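3-hydroxyacyl-thioester dehydratase X (Mycobacterium tuberculosis, PDB 4OOB) catalyses the reversible hydration of trans-2-enoyl-CoA to (3R)-3-hydroxyacyl-CoA, with a preference for C8 to C12 acyl chains. Local coordinates at residues L47-V52 with P62-G67; A93-E98 with L104-T109; V108-V113 with A118-T123; L126-T131 with K182-P187. All coordinates share one frame; numbering follows the deposited sequence.

Contact 1. Residues L47-V52 with P62-G67; sequences LTFPSV and PFAAMG
The backbone N of Ala64 donates a hydrogen bond to Asp170 OD1, while the Phe49 ring brings its edge against the same nitrogen without bonding it, Phe49 CE2 lying 3.7 Å from Ala64 N. Phe49 belongs to helix 43-57, the long helix of a hot-dog fold round which the antiparallel sheet curls, and residues 62-67 are the extended loop that brings the chain from it back to strand 69-77. With CG anti to the backbone N (chi1 -163°), the phenyl group leaves the helix and reaches the loop, where CZ of Phe49 meets CB of Ala64 at 3.9 Å. A methyl group suits this buried position, being small enough to let the ring edge close up to the peptide. The ring also packs against Phe45 and Asp170; the latter lies in a Gly-Asp-His-Asn-Pro run that matches the hydratase 2 motif of MaoC-like enzymes. One residue further along the helix, the two prolines add a looser apolar touch. Proline suits position 50 because the helix is kinked there and that N makes no bond to the preceding turn, so a nitrogen without hydrogen costs nothing; its ring places Pro50 CG 4.4 Å from Pro62 CB.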
# COMPACT_ATOMS: atom_id res chain seq x y z
N LEU A 47 7.42 -6.61 3.28
CA LEU A 47 8.30 -7.75 3.31
C LEU A 47 8.64 -8.29 1.90
O LEU A 47 9.77 -8.72 1.64
CB LEU A 47 7.63 -8.86 4.12
CG LEU A 47 8.35 -10.20 4.33
CD1 LEU A 47 9.55 -10.05 5.26
CD2 LEU A 47 7.35 -11.20 4.87
N THR A 48 7.62 -8.34 1.04
CA THR A 48 7.73 -8.94 -0.29
C THR A 48 8.17 -7.96 -1.35
O THR A 48 8.58 -8.36 -2.42
CB THR A 48 6.41 -9.63 -0.75
OG1 THR A 48 5.35 -8.69 -0.85
CG2 THR A 48 5.97 -10.76 0.22
N PHE A 49 8.14 -6.66 -1.06
CA PHE A 49 8.26 -5.67 -2.14
C PHE A 49 9.58 -5.68 -2.89
O PHE A 49 9.65 -5.51 -4.12
CB PHE A 49 8.03 -4.26 -1.63
CG PHE A 49 7.73 -3.27 -2.73
CD1 PHE A 49 6.66 -3.47 -3.58
CD2 PHE A 49 8.53 -2.17 -2.94
CE1 PHE A 49 6.37 -2.56 -4.60
CE2 PHE A 49 8.26 -1.28 -3.95
CZ PHE A 49 7.18 -1.46 -4.78
N PRO A 50 10.65 -5.87 -2.16
CA PRO A 50 11.88 -6.01 -2.91
C PRO A 50 11.89 -7.25 -3.83
O PRO A 50 12.48 -7.15 -4.91
CB PRO A 50 12.94 -6.07 -1.80
CG PRO A 50 12.28 -5.33 -0.62
CD PRO A 50 10.89 -5.91 -0.71
N SER A 51 11.22 -8.35 -3.48
CA SER A 51 11.05 -9.49 -4.41
C SER A 51 10.13 -9.15 -5.59
O SER A 51 10.36 -9.57 -6.72
CB SER A 51 10.50 -10.73 -3.69
OG SER A 51 11.30 -11.01 -2.53
N VAL A 52 9.11 -8.35 -5.31
CA VAL A 52 8.24 -7.81 -6.35
C VAL A 52 8.97 -6.99 -7.44
O VAL A 52 8.84 -7.27 -8.64
CB VAL A 52 7.12 -6.97 -5.73
CG1 VAL A 52 6.46 -6.09 -6.77
CG2 VAL A 52 6.11 -7.86 -5.04
N PRO A 62 14.83 -2.08 -4.07
CA PRO A 62 13.81 -1.67 -3.10
C PRO A 62 13.24 -0.21 -3.35
O PRO A 62 13.47 0.74 -2.57
CB PRO A 62 14.60 -1.75 -1.79
CG PRO A 62 15.92 -1.16 -2.20
CD PRO A 62 16.17 -1.69 -3.61
N PHE A 63 12.55 -0.07 -4.49
CA PHE A 63 11.95 1.19 -4.93
C PHE A 63 10.87 0.79 -5.91
O PHE A 63 11.07 -0.10 -6.76
CB PHE A 63 12.89 2.15 -5.73
CG PHE A 63 14.31 2.27 -5.23
CD1 PHE A 63 14.72 3.39 -4.52
CD2 PHE A 63 15.27 1.33 -5.58
CE1 PHE A 63 16.02 3.53 -4.11
CE2 PHE A 63 16.59 1.45 -5.17
CZ PHE A 63 16.97 2.55 -4.42
N ALA A 64 9.74 1.49 -5.82
CA ALA A 64 8.77 1.49 -6.90
C ALA A 64 9.45 2.35 -7.94
O ALA A 64 10.29 3.18 -7.61
CB ALA A 64 7.44 2.08 -6.46
N ALA A 65 9.14 2.11 -9.21
CA ALA A 65 9.75 2.92 -10.29
C ALA A 65 9.44 4.35 -9.96
O ALA A 65 8.34 4.68 -9.39
CB ALA A 65 9.21 2.55 -11.68
N MET A 66 10.38 5.20 -10.31
CA MET A 66 10.33 6.58 -9.89
C MET A 66 9.08 7.16 -10.51
O MET A 66 8.76 6.94 -11.66
CB MET A 66 11.60 7.31 -10.32
CG MET A 66 11.90 8.53 -9.46
SD MET A 66 13.41 9.35 -10.00
CE MET A 66 14.67 8.09 -10.02
N GLY A 67 8.31 7.85 -9.72
CA GLY A 67 7.12 8.43 -10.28
C GLY A 67 5.87 7.55 -10.39
O GLY A 67 4.76 8.15 -10.40

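Contact 2. Residues A93-E98 with L104-T109; sequences AENLRE and LVDLVT
Ala93 and Leu107 face each other on the apolar side of this antiparallel hairpin, Ala93 CB lying 3.8 Å from Leu107 CD1. Beside them Leu96 and Val105 run side by side, with Leu96 CD1 3.9 Å from Val105 CB. The backbones bond pairwise at Glu94 with Asp106 and at Arg97 with Leu104, but Asn95 and Leu96 stand opposite Val105 alone, which makes a beta bulge. Asn95 takes a left-handed backbone conformation there, one that asparagine adopts more readily than most residues.

The other face mixes charge with aliphatic groups. The guanidinium of Arg97 is sandwiched: Leu104 CB sits over its centre at one face, and Asn95 ND2 lies toward the rim of the opposite face. Arg97 NH1 gives one hydrogen to Asn95 O at 2.8 Å, bracing the bulge, and another to Asp106 OD1 at 3.0 Å in a salt bridge, the guanidinium and carboxylate planes standing 76° apart. Asp106 OD2 takes a nearly straight bond (169°) from Asn95 ND2 at 3.0 Å, arriving from above the carboxylate plane. With Thr124 also bonded to OD1, the buried carboxylate is well compensated and probably stays ionised.

Strand 116-128 continues the sheet beyond Val105 and Leu107 through Phe125 and Thr123, while helix 43-57 packs on the Ala93-Leu107 part of the apolar face, Val52 on Leu107 and Leu55 on Ala93.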
# COMPACT_ATOMS: atom_id res chain seq x y z
N ALA A 93 3.57 -10.76 -12.64
CA ALA A 93 3.14 -9.55 -13.31
C ALA A 93 2.24 -9.86 -14.48
O ALA A 93 2.54 -10.71 -15.28
CB ALA A 93 4.36 -8.80 -13.83
N GLU A 94 1.16 -9.12 -14.64
CA GLU A 94 0.16 -9.48 -15.61
C GLU A 94 -0.75 -8.29 -15.83
O GLU A 94 -0.74 -7.31 -15.07
CB GLU A 94 -0.63 -10.71 -15.08
CG GLU A 94 -1.93 -10.39 -14.33
CD GLU A 94 -2.50 -11.53 -13.44
OE1 GLU A 94 -3.69 -11.51 -13.07
OE2 GLU A 94 -1.73 -12.44 -13.05
N ASN A 95 -1.57 -8.39 -16.88
CA ASN A 95 -2.68 -7.51 -17.11
C ASN A 95 -2.18 -6.09 -17.40
O ASN A 95 -2.72 -5.13 -16.86
CB ASN A 95 -3.61 -7.56 -15.90
CG ASN A 95 -5.00 -7.05 -16.19
OD1 ASN A 95 -5.40 -6.90 -17.33
ND2 ASN A 95 -5.74 -6.74 -15.14
N LEU A 96 -1.17 -5.97 -18.25
CA LEU A 96 -0.79 -4.66 -18.78
C LEU A 96 -1.95 -4.06 -19.46
O LEU A 96 -2.49 -4.67 -20.36
CB LEU A 96 0.31 -4.71 -19.82
CG LEU A 96 1.71 -4.29 -19.42
CD1 LEU A 96 1.76 -3.09 -18.46
CD2 LEU A 96 2.33 -5.54 -18.80
N ARG A 97 -2.31 -2.85 -19.08
CA ARG A 97 -3.26 -2.13 -19.90
C ARG A 97 -3.08 -0.63 -19.77
O ARG A 97 -2.44 -0.11 -18.81
CB ARG A 97 -4.71 -2.57 -19.62
CG ARG A 97 -5.33 -2.15 -18.30
CD ARG A 97 -4.94 -3.12 -17.22
NE ARG A 97 -5.57 -2.91 -15.93
CZ ARG A 97 -5.04 -3.30 -14.77
NH1 ARG A 97 -3.84 -3.90 -14.65
NH2 ARG A 97 -5.70 -3.04 -13.70
N GLU A 98 -3.67 0.04 -20.76
CA GLU A 98 -3.51 1.44 -20.98
C GLU A 98 -4.43 2.20 -20.09
O GLU A 98 -5.49 1.74 -19.76
CB GLU A 98 -3.79 1.79 -22.45
CG GLU A 98 -2.58 1.74 -23.38
CD GLU A 98 -2.88 2.40 -24.72
OE1 GLU A 98 -4.02 2.40 -25.13
OE2 GLU A 98 -1.97 2.92 -25.38
N LEU A 104 -0.93 0.50 -16.58
CA LEU A 104 -1.20 -0.20 -15.36
C LEU A 104 -0.70 -1.62 -15.56
O LEU A 104 -0.87 -2.19 -16.64
CB LEU A 104 -2.71 -0.25 -15.02
CG LEU A 104 -3.47 1.07 -14.95
CD1 LEU A 104 -4.98 0.86 -15.08
CD2 LEU A 104 -3.19 1.77 -13.62
N VAL A 105 -0.14 -2.17 -14.49
CA VAL A 105 0.19 -3.58 -14.43
C VAL A 105 -0.19 -4.12 -13.06
O VAL A 105 -0.07 -3.42 -12.05
CB VAL A 105 1.68 -3.81 -14.67
CG1 VAL A 105 2.51 -3.07 -13.60
CG2 VAL A 105 1.97 -5.29 -14.65
N ASP A 106 -0.59 -5.38 -13.02
CA ASP A 106 -0.89 -6.03 -11.77
C ASP A 106 0.27 -6.88 -11.31
O ASP A 106 0.84 -7.66 -12.07
CB ASP A 106 -2.11 -6.93 -11.92
CG ASP A 106 -3.43 -6.18 -12.07
OD1 ASP A 106 -3.57 -4.94 -11.81
OD2 ASP A 106 -4.36 -6.88 -12.49
N LEU A 107 0.61 -6.75 -10.02
CA LEU A 107 1.69 -7.54 -9.38
C LEU A 107 1.06 -8.42 -8.33
O LEU A 107 0.49 -7.92 -7.39
CB LEU A 107 2.69 -6.61 -8.73
CG LEU A 107 3.83 -6.02 -9.57
CD1 LEU A 107 3.69 -6.28 -11.03
CD2 LEU A 107 4.02 -4.54 -9.32
N VAL A 108 1.09 -9.73 -8.56
CA VAL A 108 0.22 -10.66 -7.83
C VAL A 108 1.19 -11.47 -6.98
O VAL A 108 2.12 -12.09 -7.51
CB VAL A 108 -0.59 -11.51 -8.83
CG1 VAL A 108 -1.46 -12.54 -8.16
CG2 VAL A 108 -1.45 -10.60 -9.73
N THR A 109 1.02 -11.39 -5.66
CA THR A 109 1.92 -12.03 -4.73
C THR A 109 1.19 -13.06 -3.83
O THR A 109 0.10 -12.79 -3.27
CB THR A 109 2.66 -10.97 -3.88
OG1 THR A 109 3.43 -10.16 -4.74
CG2 THR A 109 3.62 -11.57 -2.91

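Contact 3. Residues V108-V113 with A118-T123; sequences VTNVSV and AWHQVT
A classic beta bulge marks this antiparallel hairpin of the hot-dog sheet: Ala118 and Trp119 both face Val111. The carbonyl O of Val111 accepts Ala118 N at 3.1 Å and, more weakly, Trp119 N at 3.3 Å, while Val111 N returns a bond to Trp119 O. Ala118 accommodates the extra residue by taking a nearly helical backbone conformation, after which regular pairing resumes; Thr109 and Gln121 exchange two backbone bonds of 2.8 Å each.

The face that carries Thr109, Val111, Trp119 and Gln121 turns to helix 43-57. Here the six-membered part of the indole meets a valine branch obliquely, with Val111 CG2 3.8 Å from Trp119 CE3. CG of Trp119 is anti to the backbone N (chi1 -172°), which brings the ring against Pro44 and Ile75, and its one polar atom, NE1, is satisfied by Leu41 O. A large aromatic suits this buried place because its broad apolar surface can touch Pro44 of the helix and Ile75 of the next strand at once.

Val108, Asn110, His120 and Val122 occupy the other, more accessible face, where polar and apolar groups mix. Val108 reaches two residues of the adjacent strand: CG2 lies loosely beside Val122, and Val108 CG1 is 3.8 Å from His120 CE1. Asn110 and His120 run side by side in the same direction, their amide and ring planes 63° apart. His120 ND1 donates to Asn110 OD1 at 3.2 Å; the oxygen lies in the imidazole plane, yet the nitrogen stands well above the amide carbonyl plane, 54° out of it.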
# COMPACT_ATOMS: atom_id res chain seq x y z
N VAL A 108 1.09 -9.73 -8.56
CA VAL A 108 0.22 -10.66 -7.83
C VAL A 108 1.19 -11.47 -6.98
O VAL A 108 2.12 -12.09 -7.51
CB VAL A 108 -0.59 -11.51 -8.83
CG1 VAL A 108 -1.46 -12.54 -8.16
CG2 VAL A 108 -1.45 -10.60 -9.73
N THR A 109 1.02 -11.39 -5.66
CA THR A 109 1.92 -12.03 -4.73
C THR A 109 1.19 -13.06 -3.83
O THR A 109 0.10 -12.79 -3.27
CB THR A 109 2.66 -10.97 -3.88
OG1 THR A 109 3.43 -10.16 -4.74
CG2 THR A 109 3.62 -11.57 -2.91
N ASN A 110 1.83 -14.22 -3.73
CA ASN A 110 1.40 -15.34 -2.89
C ASN A 110 2.48 -15.59 -1.82
O ASN A 110 3.64 -15.94 -2.15
CB ASN A 110 1.19 -16.62 -3.73
CG ASN A 110 -0.15 -16.62 -4.47
OD1 ASN A 110 -1.16 -17.00 -3.91
ND2 ASN A 110 -0.16 -16.14 -5.73
N VAL A 111 2.07 -15.41 -0.56
CA VAL A 111 2.92 -15.62 0.60
C VAL A 111 2.47 -16.87 1.36
O VAL A 111 1.35 -16.93 1.88
CB VAL A 111 2.88 -14.38 1.51
CG1 VAL A 111 3.60 -14.63 2.84
CG2 VAL A 111 3.49 -13.18 0.79
N SER A 112 3.34 -17.87 1.42
CA SER A 112 3.01 -19.16 2.01
C SER A 112 3.76 -19.42 3.30
O SER A 112 4.89 -18.95 3.49
CB SER A 112 3.36 -20.28 1.05
OG SER A 112 2.48 -20.20 -0.05
N VAL A 113 3.07 -20.15 4.17
CA VAL A 113 3.62 -20.79 5.35
C VAL A 113 3.29 -22.28 5.25
O VAL A 113 2.11 -22.67 5.11
CB VAL A 113 3.03 -20.22 6.63
CG1 VAL A 113 3.54 -20.99 7.86
CG2 VAL A 113 3.38 -18.73 6.74
N ALA A 118 -1.14 -18.25 3.06
CA ALA A 118 -1.68 -17.49 4.16
C ALA A 118 -2.16 -16.14 3.73
O ALA A 118 -3.10 -15.62 4.30
CB ALA A 118 -0.65 -17.34 5.24
N TRP A 119 -1.55 -15.57 2.69
CA TRP A 119 -1.74 -14.15 2.38
C TRP A 119 -1.48 -13.92 0.88
O TRP A 119 -0.45 -14.35 0.34
CB TRP A 119 -0.79 -13.34 3.28
CG TRP A 119 -0.88 -11.79 3.33
CD1 TRP A 119 -1.47 -11.02 4.32
CD2 TRP A 119 -0.30 -10.86 2.41
NE1 TRP A 119 -1.28 -9.66 4.08
CE2 TRP A 119 -0.57 -9.53 2.91
CE3 TRP A 119 0.42 -11.00 1.24
CZ2 TRP A 119 -0.16 -8.39 2.26
CZ3 TRP A 119 0.83 -9.88 0.58
CH2 TRP A 119 0.54 -8.57 1.09
N HIS A 120 -2.43 -13.26 0.25
CA HIS A 120 -2.44 -13.05 -1.19
C HIS A 120 -2.64 -11.56 -1.49
O HIS A 120 -3.50 -10.91 -0.88
CB HIS A 120 -3.62 -13.87 -1.78
CG HIS A 120 -3.77 -13.73 -3.26
ND1 HIS A 120 -3.12 -14.54 -4.17
CD2 HIS A 120 -4.51 -12.87 -3.99
CE1 HIS A 120 -3.43 -14.16 -5.40
NE2 HIS A 120 -4.27 -13.15 -5.31
N GLN A 121 -1.93 -11.05 -2.48
CA GLN A 121 -2.10 -9.65 -2.85
C GLN A 121 -2.08 -9.36 -4.37
O GLN A 121 -1.30 -9.92 -5.10
CB GLN A 121 -1.02 -8.85 -2.17
CG GLN A 121 -0.93 -7.41 -2.60
CD GLN A 121 0.17 -6.71 -1.83
OE1 GLN A 121 -0.12 -5.96 -0.92
NE2 GLN A 121 1.44 -7.01 -2.15
N VAL A 122 -2.97 -8.45 -4.79
CA VAL A 122 -2.98 -7.81 -6.09
C VAL A 122 -2.74 -6.29 -5.88
O VAL A 122 -3.51 -5.58 -5.20
CB VAL A 122 -4.28 -8.04 -6.88
CG1 VAL A 122 -4.09 -7.60 -8.34
CG2 VAL A 122 -4.73 -9.53 -6.85
N THR A 123 -1.61 -5.86 -6.41
CA THR A 123 -1.16 -4.52 -6.32
C THR A 123 -1.16 -4.04 -7.75
O THR A 123 -0.57 -4.69 -8.63
CB THR A 123 0.30 -4.49 -5.83
OG1 THR A 123 0.36 -4.90 -4.46
CG2 THR A 123 0.94 -3.08 -6.05

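Contact 4. Residues L126-T131 with K182-P187; sequences LHQQRT and KLFGFP
Gln128, the last residue of strand 116-128, sends its side chain across to the carbonyl O of Phe184, just beyond the end of helix 178-183. The close part of the contact is concentrated round the amide end of this glutamine. The two backbones stay well apart, Gln128 CA and Phe184 CA being 8.2 Å from each other, and the side chain spans the distance: it runs extended beyond CG (chi2 -162°) and brings Gln128 CD to 3.9 Å from Phe184 O. The amide end also comes near CB of Phe184, Gly67 O and the ring of Phe186, which it meets obliquely. Its plane is turned 55° from the Phe184 ring, so there is no flat stacking.

Phe186 is the buried member and shares Ile69 with Gln128, while the Phe184 ring lies beside Met66 and Gly67. Outward from these rings the contact is loose. Gly185 and Pro187 on one segment, and Gln129 and Arg130 on the other, belong to the exposed surface, where Gln129 folds back and gives NE2 to His127 O at 2.7 Å.

The turn presented to Gln128 is a Schellman motif. Gly185, with its positive phi, is the C-prime residue, where a CB would run into the preceding carbonyl O, so a residue without a side chain fits; Gly185 N bonds Lys182 O at 3.1 Å, and Phe186 N bonds Ala181 O.

A long neutral side chain ending in both NH2 and carbonyl can meet a peptide carbonyl without bringing in charge. With no ion pair and little buried area, the contact implies a light junction between strand end and helix end.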
# COMPACT_ATOMS: atom_id res chain seq x y z
N LEU A 126 0.46 2.19 -11.60
CA LEU A 126 0.41 3.03 -12.81
C LEU A 126 1.82 3.57 -13.05
O LEU A 126 2.40 4.30 -12.20
CB LEU A 126 -0.57 4.21 -12.66
CG LEU A 126 -0.68 5.18 -13.87
CD1 LEU A 126 -1.41 4.55 -15.04
CD2 LEU A 126 -1.36 6.47 -13.50
N HIS A 127 2.40 3.13 -14.16
CA HIS A 127 3.67 3.66 -14.62
C HIS A 127 3.43 4.78 -15.60
O HIS A 127 3.03 4.56 -16.74
CB HIS A 127 4.48 2.55 -15.22
CG HIS A 127 4.83 1.49 -14.23
ND1 HIS A 127 5.72 1.71 -13.19
CD2 HIS A 127 4.43 0.21 -14.11
CE1 HIS A 127 5.84 0.60 -12.48
NE2 HIS A 127 5.06 -0.32 -13.01
N GLN A 128 3.69 5.99 -15.17
CA GLN A 128 3.33 7.14 -15.98
C GLN A 128 4.05 7.17 -17.33
O GLN A 128 5.26 6.80 -17.46
CB GLN A 128 3.63 8.45 -15.25
CG GLN A 128 3.23 8.53 -13.79
CD GLN A 128 3.16 9.96 -13.29
OE1 GLN A 128 3.70 10.31 -12.22
NE2 GLN A 128 2.54 10.81 -14.07
N GLN A 129 3.31 7.68 -18.31
CA GLN A 129 3.73 7.82 -19.73
C GLN A 129 2.50 8.18 -20.55
O GLN A 129 1.37 7.90 -20.12
CB GLN A 129 4.33 6.51 -20.29
CG GLN A 129 3.37 5.34 -20.24
CD GLN A 129 4.07 4.00 -20.14
OE1 GLN A 129 4.40 3.41 -21.12
NE2 GLN A 129 4.23 3.50 -18.93
N ARG A 130 2.71 8.73 -21.73
CA ARG A 130 1.60 8.95 -22.69
C ARG A 130 1.12 7.63 -23.25
O ARG A 130 1.93 6.78 -23.58
CB ARG A 130 2.01 9.82 -23.90
CG ARG A 130 0.88 10.70 -24.38
CD ARG A 130 1.16 11.48 -25.66
NE ARG A 130 0.93 10.51 -26.68
CZ ARG A 130 -0.16 10.34 -27.40
NH1 ARG A 130 -1.16 11.20 -27.40
NH2 ARG A 130 -0.19 9.29 -28.14
N THR A 131 -0.18 7.47 -23.40
CA THR A 131 -0.76 6.33 -24.11
C THR A 131 -1.77 6.84 -25.15
O THR A 131 -2.14 8.01 -25.13
CB THR A 131 -1.53 5.43 -23.13
OG1 THR A 131 -2.78 6.05 -22.76
CG2 THR A 131 -0.70 5.14 -21.87
N LYS A 182 8.85 16.54 -8.35
CA LYS A 182 8.54 17.54 -9.35
C LYS A 182 8.76 17.00 -10.76
O LYS A 182 7.97 17.26 -11.63
CB LYS A 182 9.40 18.78 -9.12
CG LYS A 182 8.84 20.00 -9.80
CD LYS A 182 8.03 20.84 -8.82
CE LYS A 182 6.77 21.42 -9.47
NZ LYS A 182 7.15 22.24 -10.65
N LEU A 183 9.81 16.23 -10.98
CA LEU A 183 10.08 15.59 -12.27
C LEU A 183 8.95 14.68 -12.73
O LEU A 183 8.85 14.39 -13.90
CB LEU A 183 11.35 14.74 -12.17
CG LEU A 183 12.66 15.36 -12.57
CD1 LEU A 183 12.77 16.78 -12.09
CD2 LEU A 183 13.84 14.52 -12.11
N PHE A 184 8.15 14.19 -11.79
CA PHE A 184 7.07 13.29 -12.10
C PHE A 184 5.68 13.87 -11.85
O PHE A 184 4.71 13.13 -11.72
CB PHE A 184 7.30 11.91 -11.45
CG PHE A 184 8.37 11.11 -12.18
CD1 PHE A 184 8.05 10.43 -13.36
CD2 PHE A 184 9.70 11.14 -11.77
CE1 PHE A 184 9.01 9.73 -14.06
CE2 PHE A 184 10.67 10.45 -12.47
CZ PHE A 184 10.33 9.73 -13.61
N GLY A 185 5.60 15.20 -11.85
CA GLY A 185 4.32 15.90 -11.90
C GLY A 185 3.74 16.30 -10.56
O GLY A 185 2.62 16.70 -10.50
N PHE A 186 4.50 16.17 -9.46
CA PHE A 186 3.95 16.46 -8.15
C PHE A 186 4.56 17.69 -7.58
O PHE A 186 5.77 17.81 -7.61
CB PHE A 186 4.26 15.32 -7.20
CG PHE A 186 3.61 14.03 -7.60
CD1 PHE A 186 2.24 13.89 -7.51
CD2 PHE A 186 4.36 12.98 -8.13
CE1 PHE A 186 1.64 12.71 -7.88
CE2 PHE A 186 3.77 11.82 -8.49
CZ PHE A 186 2.40 11.67 -8.38
N PRO A 187 3.75 18.56 -6.97
CA PRO A 187 4.31 19.83 -6.48
C PRO A 187 5.08 19.74 -5.19
O PRO A 187 5.78 20.67 -4.86
CB PRO A 187 3.07 20.72 -6.30
CG PRO A 187 1.95 19.75 -6.04
CD PRO A 187 2.27 18.55 -6.91

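Overall arrangement
Contacts 2 and 3 are successive hairpins of one sheet. They share Val108 and Thr109 on strand 102-113, and Leu107 N to Thr123 O (2.7 Å), a probable hydrogen bond, links them. Contact 1 supplies the helix over their apolar face: Val52 packs on Leu107 and Thr109, Thr48 on Val111. These three are partly buried, most deeply where helix and sheet meet. Contact 4 lies farthest out, its centre about 28 Å from that of contact 3, yet it meets the loop of contact 1 where Phe184 touches Gly67. Chemistry follows place: backbone ladders with outer faces of mixed polar and aliphatic groups in contacts 2 and 3, van der Waals packing in contact 1, one glutamine's reach in contact 4.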